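Local coordinates for protein eukaryotic initiation factor 4F subunit p150 (Saccharomyces cerevisiae, PDB 2VSO) that helps assemble the translation apparatus at the mRNA cap as the scaffold subunit of eIF4F, its middle domain seen here binding the RNA helicase eIF4A, at residues K170-L174 with S210-S216; L253-I257 with L270-K274. Residue numbers count along the deposited sequence, not the author numbering.

Both contacts belong to the all-helical MIF4G middle domain and follow one another along the chain without nesting or crossing. Helix 163-185 comes first; the chain then runs through helix 191-206 and returns at helix 211-228, where contact 1 closes a loop of 35 residues, most of them helical. After helix 211-228 come helix 242-257 and helix 264-278, and contact 2 joins these last two over a 12-residue connection. The centres lie about 17 Å apart, yet the contacts touch: Leu214 CD2 is 4.1 Å from Ile256 CD1 and 4.2 Å from Leu270 CD2. Helix 211-228 thus faces helix 163-185 with one side and the C-terminal hairpin with another.

Contact 1: K170-L174 with S210-S216; sequences KRRGL and SEETLES
Residues 170-174 form a turn inside helix 163-185, while Ser210 is the N-cap of helix 211-228, which residues 211-216 open. The two helical segments run nearly parallel, at 10°, with axes 11.0 Å apart; the closest CA pair is Leu174 and Ser216, at 6.7 Å. Helical backbone angles hold throughout except at Ser210 (phi/psi -80/166), the extended conformation of a residue entering a helix. Lys170 and Leu174, one turn apart and linked by Leu174 N to Lys170 O at 2.8 Å, both direct CA-to-CB toward the other helix. Lys170 is all-trans (tttt), and this full extension lets it span the wide gap: NZ donates a hydrogen bond to Ser210 OG at 2.6 Å and makes a long salt bridge to Glu212 OE1 at 3.8 Å. Glu212 also points CA-to-CB toward the other segment, and chi1 m with chi2 t carries its carboxylate out near NZ. Ser210 also hydrogen-bonds through OG to Asp143 OD1, and Lys170 NZ reaches Asp143 O, so the loop carrying Asp143 joins this polar cluster. Leu174, rotamer mt, lies in van der Waals contact over backbone and small polar groups: CD1 is 3.8 Å from Glu212 O, 4.2 Å from Glu212 CB and 4.0 Å from Thr213 OG1, and CD2 is 3.7 Å from Ser216 OG. Thr213 and Ser216 are small enough to let this branched side chain approach the backbone. Trp141 touches both Lys170 and Leu174. Nearly parallel helices two apart in sequence, with helix 191-206 between them, are typical of successive helical hairpins in the HEAT-like MIF4G fold.

Contact 2: L253-I257 with L270-K274; sequences LDNII and LIDIK
This is an apolar helix-helix contact in the C-terminal hairpin of the MIF4G domain, between the last turn of helix 242-257 and the middle of helix 264-278. The two segments run roughly antiparallel, their axes 10.4 Å apart at closest approach, with a signed crossing angle of -146°. Leu253 pairs with Leu270 (CA-CA 7.0 Å) and Asp254 with Lys274 (8.0 Å). Leucines and isoleucines suit this gap, being long enough to fill it; Leu253, Ile256, Ile257, Leu270 and Ile271 all take mt, a common rotamer on helices. Ile257 CD1 packs 3.5 Å from Leu270 CB and 3.9 Å from Ile271 CG1; Ile256 CG2 meets Leu270 CD1 at 3.9 Å. Leu253 CD1 approaches Leu270 CD2 at 4.3 Å and Ile273 CD1 at 3.9 Å, although Ile273 starts sideways and has a nearly eclipsed chi1 of 17°. Val218 of helix 211-228 touches Leu270 and Ile273, whereas Asp272 forms a salt bridge with a basic side chain of the eIF4A chain. Beside the apolar cluster, Lys274 lays CG 3.2 Å from Asp254 OD1, but its NZ stays 4.5 Å from Asp254 OD2, beyond a salt bridge. With no hydrogen bond between the segments, cohesion rests mainly on aliphatic burial, and the charged pair adds at most a longer-range attraction.

Contact 1: K170-L174 with S210-S216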
loop_
_atom_site.group_PDB
_atom_site.type_symbol
_atom_site.label_atom_id
_atom_site.label_comp_id
_atom_site.label_asym_id
_atom_site.label_seq_id
_atom_site.Cartn_x
_atom_site.Cartn_y
_atom_site.Cartn_z
ATOM N N LYS C 170 5.460 1.141 19.807
ATOM C CA LYS C 170 5.143 -0.240 19.478
ATOM C C LYS C 170 5.507 -0.454 18.024
ATOM O O LYS C 170 6.199 -1.404 17.669
ATOM C CB LYS C 170 3.660 -0.525 19.715
ATOM C CG LYS C 170 3.219 -1.929 19.367
ATOM C CD LYS C 170 1.764 -2.145 19.746
ATOM C CE LYS C 170 1.248 -3.468 19.237
ATOM N NZ LYS C 170 -0.235 -3.463 19.174
ATOM N N ARG C 171 5.058 0.456 17.181
ATOM C CA ARG C 171 5.340 0.354 15.766
ATOM C C ARG C 171 6.849 0.129 15.570
ATOM O O ARG C 171 7.269 -0.805 14.882
ATOM C CB ARG C 171 4.822 1.602 15.045
ATOM C CG ARG C 171 5.324 1.776 13.641
ATOM C CD ARG C 171 4.938 3.135 13.084
ATOM N NE ARG C 171 5.798 4.202 13.590
ATOM C CZ ARG C 171 6.887 4.649 12.967
ATOM N NH1 ARG C 171 7.258 4.123 11.805
ATOM N NH2 ARG C 171 7.606 5.624 13.508
ATOM N N ARG C 172 7.659 0.960 16.220
ATOM C CA ARG C 172 9.112 0.902 16.062
ATOM C C ARG C 172 9.723 -0.351 16.676
ATOM O O ARG C 172 10.642 -0.933 16.116
ATOM C CB ARG C 172 9.772 2.157 16.636
ATOM C CG ARG C 172 9.505 3.402 15.812
ATOM C CD ARG C 172 10.089 4.639 16.460
ATOM N NE ARG C 172 9.744 5.849 15.719
ATOM C CZ ARG C 172 10.052 7.077 16.119
ATOM N NH1 ARG C 172 10.711 7.255 17.258
ATOM N NH2 ARG C 172 9.703 8.126 15.387
ATOM N N GLY C 173 9.215 -0.767 17.826
ATOM C CA GLY C 173 9.642 -2.029 18.402
ATOM C C GLY C 173 9.385 -3.188 17.452
ATOM O O GLY C 173 10.291 -3.968 17.162
ATOM N N LEU C 174 8.148 -3.296 16.967
ATOM C CA LEU C 174 7.766 -4.353 16.030
ATOM C C LEU C 174 8.519 -4.249 14.707
ATOM O O LEU C 174 8.819 -5.251 14.087
ATOM C CB LEU C 174 6.246 -4.355 15.805
ATOM C CG LEU C 174 5.554 -4.858 17.069
ATOM C CD1 LEU C 174 4.075 -5.124 16.861
ATOM C CD2 LEU C 174 6.282 -6.119 17.542
ATOM N N SER C 210 -2.453 -8.278 20.677
ATOM C CA SER C 210 -3.073 -7.386 19.711
ATOM C C SER C 210 -2.845 -7.944 18.313
ATOM O O SER C 210 -2.028 -8.838 18.124
ATOM C CB SER C 210 -2.506 -5.972 19.827
ATOM O OG SER C 210 -1.162 -5.925 19.381
ATOM N N GLU C 211 -3.566 -7.429 17.330
ATOM C CA GLU C 211 -3.448 -7.978 15.990
ATOM C C GLU C 211 -2.129 -7.619 15.293
ATOM O O GLU C 211 -1.627 -8.388 14.479
ATOM C CB GLU C 211 -4.675 -7.627 15.145
ATOM C CG GLU C 211 -5.881 -8.471 15.539
ATOM C CD GLU C 211 -7.016 -8.413 14.539
ATOM O OE1 GLU C 211 -6.980 -7.545 13.638
ATOM O OE2 GLU C 211 -7.946 -9.239 14.668
ATOM N N GLU C 212 -1.559 -6.467 15.626
ATOM C CA GLU C 212 -0.249 -6.096 15.101
ATOM C C GLU C 212 0.850 -7.051 15.581
ATOM O O GLU C 212 1.752 -7.401 14.827
ATOM C CB GLU C 212 0.104 -4.661 15.490
ATOM C CG GLU C 212 -1.012 -3.661 15.264
ATOM C CD GLU C 212 -0.565 -2.251 15.556
ATOM O OE1 GLU C 212 0.646 -2.061 15.806
ATOM O OE2 GLU C 212 -1.419 -1.338 15.540
ATOM N N THR C 213 0.765 -7.474 16.838
ATOM C CA THR C 213 1.745 -8.395 17.400
ATOM C C THR C 213 1.692 -9.761 16.726
ATOM O O THR C 213 2.723 -10.307 16.334
ATOM C CB THR C 213 1.568 -8.539 18.927
ATOM O OG1 THR C 213 2.058 -7.356 19.566
ATOM C CG2 THR C 213 2.339 -9.717 19.445
ATOM N N LEU C 214 0.479 -10.293 16.595
ATOM C CA LEU C 214 0.224 -11.562 15.912
ATOM C C LEU C 214 0.678 -11.520 14.462
ATOM O O LEU C 214 1.257 -12.471 13.950
ATOM C CB LEU C 214 -1.269 -11.860 15.941
ATOM C CG LEU C 214 -1.850 -12.273 17.279
ATOM C CD1 LEU C 214 -3.333 -12.002 17.278
ATOM C CD2 LEU C 214 -1.533 -13.741 17.530
ATOM N N GLU C 215 0.360 -10.419 13.801
ATOM C CA GLU C 215 0.843 -10.137 12.462
ATOM C C GLU C 215 2.360 -10.283 12.437
ATOM O O GLU C 215 2.928 -10.911 11.550
ATOM C CB GLU C 215 0.473 -8.702 12.094
ATOM C CG GLU C 215 0.604 -8.381 10.632
ATOM C CD GLU C 215 -0.597 -8.846 9.843
ATOM O OE1 GLU C 215 -0.399 -9.585 8.854
ATOM O OE2 GLU C 215 -1.733 -8.477 10.223
ATOM N N SER C 216 3.002 -9.680 13.433
ATOM C CA SER C 216 4.449 -9.626 13.532
ATOM C C SER C 216 5.063 -11.014 13.660
ATOM O O SER C 216 6.041 -11.318 12.981
ATOM C CB SER C 216 4.849 -8.763 14.729
ATOM O OG SER C 216 6.243 -8.824 14.980
#

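Contact 2: L253-I257 with L270-K274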
loop_
_atom_site.group_PDB
_atom_site.type_symbol
_atom_site.label_atom_id
_atom_site.label_comp_id
_atom_site.label_asym_id
_atom_site.label_seq_id
_atom_site.Cartn_x
_atom_site.Cartn_y
_atom_site.Cartn_z
ATOM N N LEU C 253 -0.169 -20.373 20.115
ATOM C CA LEU C 253 -0.930 -19.958 18.949
ATOM C C LEU C 253 -2.131 -20.869 18.718
ATOM O O LEU C 253 -3.191 -20.406 18.322
ATOM C CB LEU C 253 -0.034 -19.935 17.708
ATOM C CG LEU C 253 1.188 -19.012 17.679
ATOM C CD1 LEU C 253 1.729 -18.909 16.249
ATOM C CD2 LEU C 253 0.882 -17.617 18.246
ATOM N N ASP C 254 -1.963 -22.165 18.954
ATOM C CA ASP C 254 -3.090 -23.085 18.880
ATOM C C ASP C 254 -4.147 -22.661 19.890
ATOM O O ASP C 254 -5.339 -22.672 19.599
ATOM C CB ASP C 254 -2.651 -24.524 19.144
ATOM C CG ASP C 254 -1.886 -25.125 17.982
ATOM O OD1 ASP C 254 -1.907 -24.532 16.879
ATOM O OD2 ASP C 254 -1.260 -26.190 18.173
ATOM N N ASN C 255 -3.692 -22.282 21.075
ATOM C CA ASN C 255 -4.568 -21.762 22.109
ATOM C C ASN C 255 -5.287 -20.531 21.600
ATOM O O ASN C 255 -6.512 -20.466 21.626
ATOM C CB ASN C 255 -3.765 -21.419 23.365
ATOM C CG ASN C 255 -4.641 -20.947 24.505
ATOM O OD1 ASN C 255 -5.866 -20.985 24.418
ATOM N ND2 ASN C 255 -4.013 -20.498 25.585
ATOM N N ILE C 256 -4.515 -19.562 21.120
ATOM C CA ILE C 256 -5.077 -18.316 20.614
ATOM C C ILE C 256 -6.139 -18.537 19.548
ATOM O O ILE C 256 -7.176 -17.877 19.546
ATOM C CB ILE C 256 -3.992 -17.398 20.058
ATOM C CG1 ILE C 256 -3.339 -16.618 21.204
ATOM C CG2 ILE C 256 -4.587 -16.450 19.028
ATOM C CD1 ILE C 256 -1.997 -16.024 20.858
ATOM N N ILE C 257 -5.877 -19.465 18.639
ATOM C CA ILE C 257 -6.837 -19.798 17.598
ATOM C C ILE C 257 -8.079 -20.411 18.229
ATOM O O ILE C 257 -9.200 -20.017 17.921
ATOM C CB ILE C 257 -6.255 -20.815 16.593
ATOM C CG1 ILE C 257 -5.177 -20.178 15.714
ATOM C CG2 ILE C 257 -7.360 -21.388 15.739
ATOM C CD1 ILE C 257 -4.296 -21.194 15.036
ATOM N N LEU C 270 -2.639 -17.682 11.206
ATOM C CA LEU C 270 -2.188 -18.612 12.222
ATOM C C LEU C 270 -2.356 -20.071 11.819
ATOM O O LEU C 270 -1.487 -20.894 12.058
ATOM C CB LEU C 270 -2.926 -18.348 13.533
ATOM C CG LEU C 270 -2.865 -16.909 14.038
ATOM C CD1 LEU C 270 -3.811 -16.712 15.210
ATOM C CD2 LEU C 270 -1.444 -16.559 14.433
ATOM N N ILE C 271 -3.495 -20.397 11.225
ATOM C CA ILE C 271 -3.771 -21.766 10.817
ATOM C C ILE C 271 -2.814 -22.186 9.698
ATOM O O ILE C 271 -2.469 -23.362 9.559
ATOM C CB ILE C 271 -5.254 -21.931 10.414
ATOM C CG1 ILE C 271 -6.125 -21.977 11.666
ATOM C CG2 ILE C 271 -5.475 -23.191 9.602
ATOM C CD1 ILE C 271 -7.555 -21.598 11.408
ATOM N N ASP C 272 -2.350 -21.203 8.937
ATOM C CA ASP C 272 -1.440 -21.461 7.828
ATOM C C ASP C 272 0.038 -21.653 8.181
ATOM O O ASP C 272 0.687 -22.475 7.542
ATOM C CB ASP C 272 -1.618 -20.420 6.725
ATOM C CG ASP C 272 -2.954 -20.563 6.007
ATOM O OD1 ASP C 272 -3.777 -21.393 6.452
ATOM O OD2 ASP C 272 -3.180 -19.855 5.002
ATOM N N ILE C 273 0.581 -20.924 9.170
ATOM C CA ILE C 273 1.940 -21.265 9.644
ATOM C C ILE C 273 1.949 -22.570 10.422
ATOM O O ILE C 273 2.925 -23.307 10.371
ATOM C CB ILE C 273 2.673 -20.171 10.493
ATOM C CG1 ILE C 273 1.701 -19.132 11.028
ATOM C CG2 ILE C 273 3.854 -19.551 9.726
ATOM C CD1 ILE C 273 1.234 -19.427 12.422
ATOM N N LYS C 274 0.853 -22.843 11.128
ATOM C CA LYS C 274 0.703 -24.077 11.891
ATOM C C LYS C 274 0.753 -25.294 10.971
ATOM O O LYS C 274 1.354 -26.299 11.307
ATOM C CB LYS C 274 -0.594 -24.057 12.689
ATOM C CG LYS C 274 -0.600 -24.906 13.934
ATOM C CD LYS C 274 -0.373 -26.371 13.636
ATOM C CE LYS C 274 0.188 -27.091 14.851
ATOM N NZ LYS C 274 0.274 -28.553 14.633
#